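Local atomic coordinates of chitin binding domain (PDB entry 3UAM), a protein that probably acts as a copper-dependent lytic polysaccharide monooxygenase of the AA10 family, binding chitin or a related polysaccharide. Residues A[27-40]-A[93-106]. Sequence-based numbering, arbitrary orientation.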
# COMPACT_ATOMS: atom_id res chain seq x y z
N PRO A 27 11.27 4.47 0.56
CA PRO A 27 12.10 3.57 1.33
C PRO A 27 11.64 2.14 1.05
O PRO A 27 10.46 1.93 0.79
CB PRO A 27 11.82 3.95 2.78
CG PRO A 27 10.53 4.66 2.77
CD PRO A 27 10.38 5.28 1.41
N GLU A 28 12.56 1.18 1.15
CA GLU A 28 12.28 -0.18 0.78
C GLU A 28 11.07 -0.66 1.59
O GLU A 28 11.05 -0.55 2.83
CB GLU A 28 13.48 -1.09 1.05
CG GLU A 28 14.68 -0.86 0.13
CD GLU A 28 15.62 0.26 0.58
OE1 GLU A 28 15.27 1.10 1.44
OE2 GLU A 28 16.75 0.29 0.07
N SER A 29 10.09 -1.21 0.89
CA SER A 29 8.95 -1.78 1.55
C SER A 29 9.38 -3.08 2.23
O SER A 29 10.45 -3.62 1.95
CB SER A 29 7.82 -2.02 0.54
OG SER A 29 8.10 -3.13 -0.27
N ARG A 30 8.53 -3.57 3.12
CA ARG A 30 8.78 -4.83 3.79
C ARG A 30 9.03 -5.94 2.76
O ARG A 30 9.95 -6.74 2.93
CB ARG A 30 7.59 -5.18 4.68
CG ARG A 30 7.75 -6.48 5.45
CD ARG A 30 6.50 -6.82 6.21
NE ARG A 30 6.19 -5.86 7.28
CZ ARG A 30 5.15 -5.98 8.11
NH1 ARG A 30 4.36 -7.03 8.04
NH2 ARG A 30 4.91 -5.07 9.06
N ALA A 31 8.22 -5.96 1.71
CA ALA A 31 8.33 -7.02 0.70
C ALA A 31 9.64 -6.88 -0.09
O ALA A 31 10.29 -7.89 -0.38
CB ALA A 31 7.14 -7.02 -0.24
N VAL A 32 10.02 -5.64 -0.42
CA VAL A 32 11.30 -5.39 -1.11
C VAL A 32 12.48 -5.90 -0.27
O VAL A 32 13.41 -6.53 -0.80
CB VAL A 32 11.48 -3.90 -1.46
CG1 VAL A 32 12.93 -3.58 -1.84
CG2 VAL A 32 10.53 -3.53 -2.59
N TYR A 33 12.44 -5.64 1.03
CA TYR A 33 13.50 -6.14 1.90
C TYR A 33 13.50 -7.67 1.91
O TYR A 33 14.57 -8.28 1.97
CB TYR A 33 13.33 -5.64 3.33
CG TYR A 33 13.98 -4.34 3.69
CD1 TYR A 33 15.22 -3.95 3.20
CD2 TYR A 33 13.37 -3.52 4.63
CE1 TYR A 33 15.80 -2.75 3.61
CE2 TYR A 33 13.93 -2.34 5.02
CZ TYR A 33 15.14 -1.96 4.52
OH TYR A 33 15.65 -0.79 4.99
N LEU A 34 12.34 -8.32 1.87
CA LEU A 34 12.32 -9.78 1.78
C LEU A 34 12.92 -10.26 0.45
O LEU A 34 13.69 -11.22 0.42
CB LEU A 34 10.92 -10.35 1.99
CG LEU A 34 10.41 -10.29 3.44
CD1 LEU A 34 9.14 -11.12 3.58
CD2 LEU A 34 11.46 -10.75 4.44
N TYR A 35 12.58 -9.57 -0.63
CA TYR A 35 13.21 -9.83 -1.94
C TYR A 35 14.74 -9.72 -1.84
O TYR A 35 15.45 -10.59 -2.30
CB TYR A 35 12.63 -8.91 -3.04
CG TYR A 35 13.36 -8.95 -4.35
CD1 TYR A 35 13.20 -10.01 -5.23
CD2 TYR A 35 14.23 -7.92 -4.71
CE1 TYR A 35 13.89 -10.05 -6.43
CE2 TYR A 35 14.93 -7.96 -5.91
CZ TYR A 35 14.75 -9.03 -6.76
OH TYR A 35 15.41 -9.09 -7.95
N GLU A 36 15.25 -8.68 -1.19
CA GLU A 36 16.72 -8.49 -1.13
C GLU A 36 17.40 -9.58 -0.28
O GLU A 36 18.55 -9.90 -0.51
CB GLU A 36 17.08 -7.08 -0.65
CG GLU A 36 16.93 -6.04 -1.75
CD GLU A 36 16.93 -4.59 -1.27
OE1 GLU A 36 16.77 -3.70 -2.15
OE2 GLU A 36 17.08 -4.33 -0.04
N ALA A 37 16.66 -10.16 0.65
CA ALA A 37 17.14 -11.26 1.47
C ALA A 37 16.96 -12.62 0.79
O ALA A 37 17.24 -13.63 1.39
CB ALA A 37 16.39 -11.24 2.81
N GLY A 38 16.48 -12.65 -0.45
CA GLY A 38 16.24 -13.91 -1.16
C GLY A 38 15.00 -14.71 -0.75
O GLY A 38 14.88 -15.87 -1.11
N ARG A 39 14.05 -14.09 -0.04
CA ARG A 39 12.89 -14.81 0.52
C ARG A 39 11.59 -14.63 -0.27
O ARG A 39 10.62 -15.33 -0.02
CB ARG A 39 12.70 -14.41 1.99
CG ARG A 39 13.96 -14.70 2.82
CD ARG A 39 13.87 -14.23 4.25
NE ARG A 39 12.59 -14.56 4.86
CZ ARG A 39 12.23 -14.16 6.08
NH1 ARG A 39 13.06 -13.45 6.82
NH2 ARG A 39 11.04 -14.50 6.57
N LEU A 40 11.55 -13.66 -1.18
CA LEU A 40 10.46 -13.53 -2.13
C LEU A 40 11.03 -13.31 -3.51
O LEU A 40 12.07 -12.67 -3.64
CB LEU A 40 9.59 -12.32 -1.79
CG LEU A 40 8.69 -12.41 -0.55
CD1 LEU A 40 7.96 -11.08 -0.36
CD2 LEU A 40 7.70 -13.55 -0.68
N GLN A 93 4.58 -14.97 4.36
CA GLN A 93 5.62 -14.49 5.29
C GLN A 93 5.35 -13.06 5.77
O GLN A 93 5.62 -12.71 6.92
CB GLN A 93 7.00 -14.47 4.61
CG GLN A 93 7.67 -15.82 4.45
CD GLN A 93 8.88 -15.80 3.50
OE1 GLN A 93 10.02 -15.82 3.93
NE2 GLN A 93 8.62 -15.73 2.19
N LEU A 94 4.83 -12.24 4.86
CA LEU A 94 4.64 -10.82 5.13
C LEU A 94 3.71 -10.52 6.30
O LEU A 94 3.86 -9.48 6.91
CB LEU A 94 4.14 -10.11 3.87
CG LEU A 94 5.19 -10.00 2.76
CD1 LEU A 94 4.49 -9.80 1.42
CD2 LEU A 94 6.20 -8.87 3.02
N ASN A 95 2.79 -11.43 6.58
CA ASN A 95 1.78 -11.23 7.63
C ASN A 95 2.19 -11.60 9.04
O ASN A 95 1.41 -11.40 9.99
CB ASN A 95 0.53 -12.03 7.25
CG ASN A 95 -0.09 -11.56 5.96
OD1 ASN A 95 -0.18 -10.34 5.72
ND2 ASN A 95 -0.49 -12.49 5.10
N GLU A 96 3.39 -12.14 9.20
CA GLU A 96 3.87 -12.44 10.52
C GLU A 96 3.97 -11.17 11.36
O GLU A 96 4.34 -10.11 10.87
CB GLU A 96 5.22 -13.16 10.46
CG GLU A 96 5.14 -14.53 9.82
CD GLU A 96 4.30 -15.52 10.61
OE1 GLU A 96 4.15 -15.39 11.85
OE2 GLU A 96 3.80 -16.47 9.97
N PRO A 97 3.65 -11.27 12.65
CA PRO A 97 3.79 -10.14 13.53
C PRO A 97 5.25 -9.85 13.79
O PRO A 97 6.09 -10.76 13.67
CB PRO A 97 3.12 -10.62 14.82
CG PRO A 97 3.38 -12.09 14.83
CD PRO A 97 3.33 -12.51 13.38
N ASP A 98 5.54 -8.63 14.21
CA ASP A 98 6.91 -8.22 14.50
C ASP A 98 7.51 -9.02 15.68
O ASP A 98 8.74 -9.25 15.74
CB ASP A 98 6.97 -6.73 14.77
CG ASP A 98 8.37 -6.23 14.94
OD1 ASP A 98 9.13 -6.30 13.97
OD2 ASP A 98 8.69 -5.76 16.05
N SER A 99 6.67 -9.50 16.58
CA SER A 99 7.11 -10.41 17.64
C SER A 99 7.92 -11.62 17.13
O SER A 99 8.72 -12.18 17.84
CB SER A 99 5.90 -10.93 18.43
OG SER A 99 5.04 -11.73 17.62
N VAL A 100 7.67 -12.02 15.89
CA VAL A 100 8.19 -13.23 15.28
C VAL A 100 9.14 -12.90 14.10
O VAL A 100 10.13 -13.58 13.90
CB VAL A 100 6.98 -14.06 14.80
CG1 VAL A 100 7.22 -14.71 13.44
CG2 VAL A 100 6.57 -15.06 15.88
N ALA A 101 8.84 -11.83 13.35
CA ALA A 101 9.58 -11.50 12.13
C ALA A 101 10.71 -10.49 12.37
O ALA A 101 11.69 -10.50 11.64
CB ALA A 101 8.62 -10.94 11.08
N HIS A 102 10.56 -9.63 13.37
CA HIS A 102 11.56 -8.58 13.65
C HIS A 102 11.92 -7.84 12.39
O HIS A 102 13.08 -7.79 11.95
CB HIS A 102 12.76 -9.20 14.33
CG HIS A 102 12.39 -10.01 15.54
ND1 HIS A 102 11.92 -9.46 16.67
CD2 HIS A 102 12.37 -11.39 15.74
CE1 HIS A 102 11.61 -10.43 17.57
NE2 HIS A 102 11.90 -11.61 17.01
N TRP A 103 10.89 -7.25 11.78
CA TRP A 103 11.04 -6.59 10.49
C TRP A 103 12.09 -5.52 10.53
O TRP A 103 12.23 -4.83 11.54
CB TRP A 103 9.74 -5.96 10.06
CG TRP A 103 8.63 -6.96 9.94
CD1 TRP A 103 7.50 -7.07 10.72
CD2 TRP A 103 8.55 -8.06 8.98
NE1 TRP A 103 6.72 -8.11 10.29
CE2 TRP A 103 7.29 -8.75 9.26
CE3 TRP A 103 9.33 -8.50 7.94
CZ2 TRP A 103 6.86 -9.83 8.52
CZ3 TRP A 103 8.90 -9.60 7.20
CH2 TRP A 103 7.70 -10.25 7.48
N GLN A 104 12.83 -5.36 9.43
CA GLN A 104 13.82 -4.30 9.32
C GLN A 104 13.03 -3.01 9.24
O GLN A 104 12.05 -2.94 8.50
CB GLN A 104 14.65 -4.46 8.05
CG GLN A 104 15.57 -5.66 8.00
CD GLN A 104 16.22 -5.80 6.62
OE1 GLN A 104 15.93 -6.75 5.89
NE2 GLN A 104 17.06 -4.83 6.26
N LYS A 105 13.44 -2.01 10.01
CA LYS A 105 12.67 -0.78 10.17
C LYS A 105 13.51 0.43 9.78
O LYS A 105 14.65 0.56 10.22
CB LYS A 105 12.21 -0.64 11.62
CG LYS A 105 11.28 -1.75 12.11
CD LYS A 105 11.18 -1.78 13.63
CE LYS A 105 10.43 -3.01 14.12
NZ LYS A 105 11.06 -4.33 13.83
N HIS A 106 12.95 1.32 8.99
CA HIS A 106 13.65 2.54 8.59
C HIS A 106 13.72 3.53 9.74
O HIS A 106 12.68 3.88 10.34
CB HIS A 106 12.95 3.20 7.39
CG HIS A 106 12.95 2.35 6.16
ND1 HIS A 106 14.01 2.25 5.37
CD2 HIS A 106 11.97 1.50 5.63
CE1 HIS A 106 13.75 1.40 4.36
NE2 HIS A 106 12.49 0.94 4.52
O HOH W 1 3.05 -7.69 10.41
O HOH W 2 16.84 -7.51 3.32
O HOH W 3 11.47 -12.42 9.53
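R30, H106 and Q93 carry the contact in which helix 30-36 packs on the 93-106 connection, both within the long excursion between strands 21-26 and 106-108 of an immunoglobulin-like (E-set) beta-sandwich, as in AA10 lytic polysaccharide monooxygenases. The R30 side chain runs out extended to CD and then turns at chi3 (-66°), which lays its guanidinium over the W103 indole. CD sits over the six-membered ring and the guanidinium lies flat on the five-membered ring, a cation-pi stack with CZ 3.4 Å from W103 NE1 and the planes 9° apart. NH1 meets L94 O at 2.7 Å, nearly end-on to its carbonyl, though the bond is bent at the hydrogen (138°), and a water links NH1 to E96 O; NH2 forms a salt bridge with D212 of strand 205-215. W103 NE1 itself donates to E96 O, an in-plane bond that restrains rotation of the indole whose face the arginine covers. L94 CD2 packs against L34 CD1 (3.7 Å), A31 CA and CB, and R30 CG. At the N-terminal end of the helix, the H106 ring has P27 CB over one face, 3.5 Å from the ring centroid, and its NE2 donates in the ring plane to a lone pair of E28 O at 2.7 Å. The Y33 ring holds E28 CB over one face; the Q104 amide stacks on the opposite face, NE2 offset toward the rim. Beyond the Schellman motif at G38, Q93 NE2, also bonded to A90 O, donates to R39 O at 3.0 Å, while Q93 OE1 accepts from R39 NE and NH2, both on the same face of its amide plane.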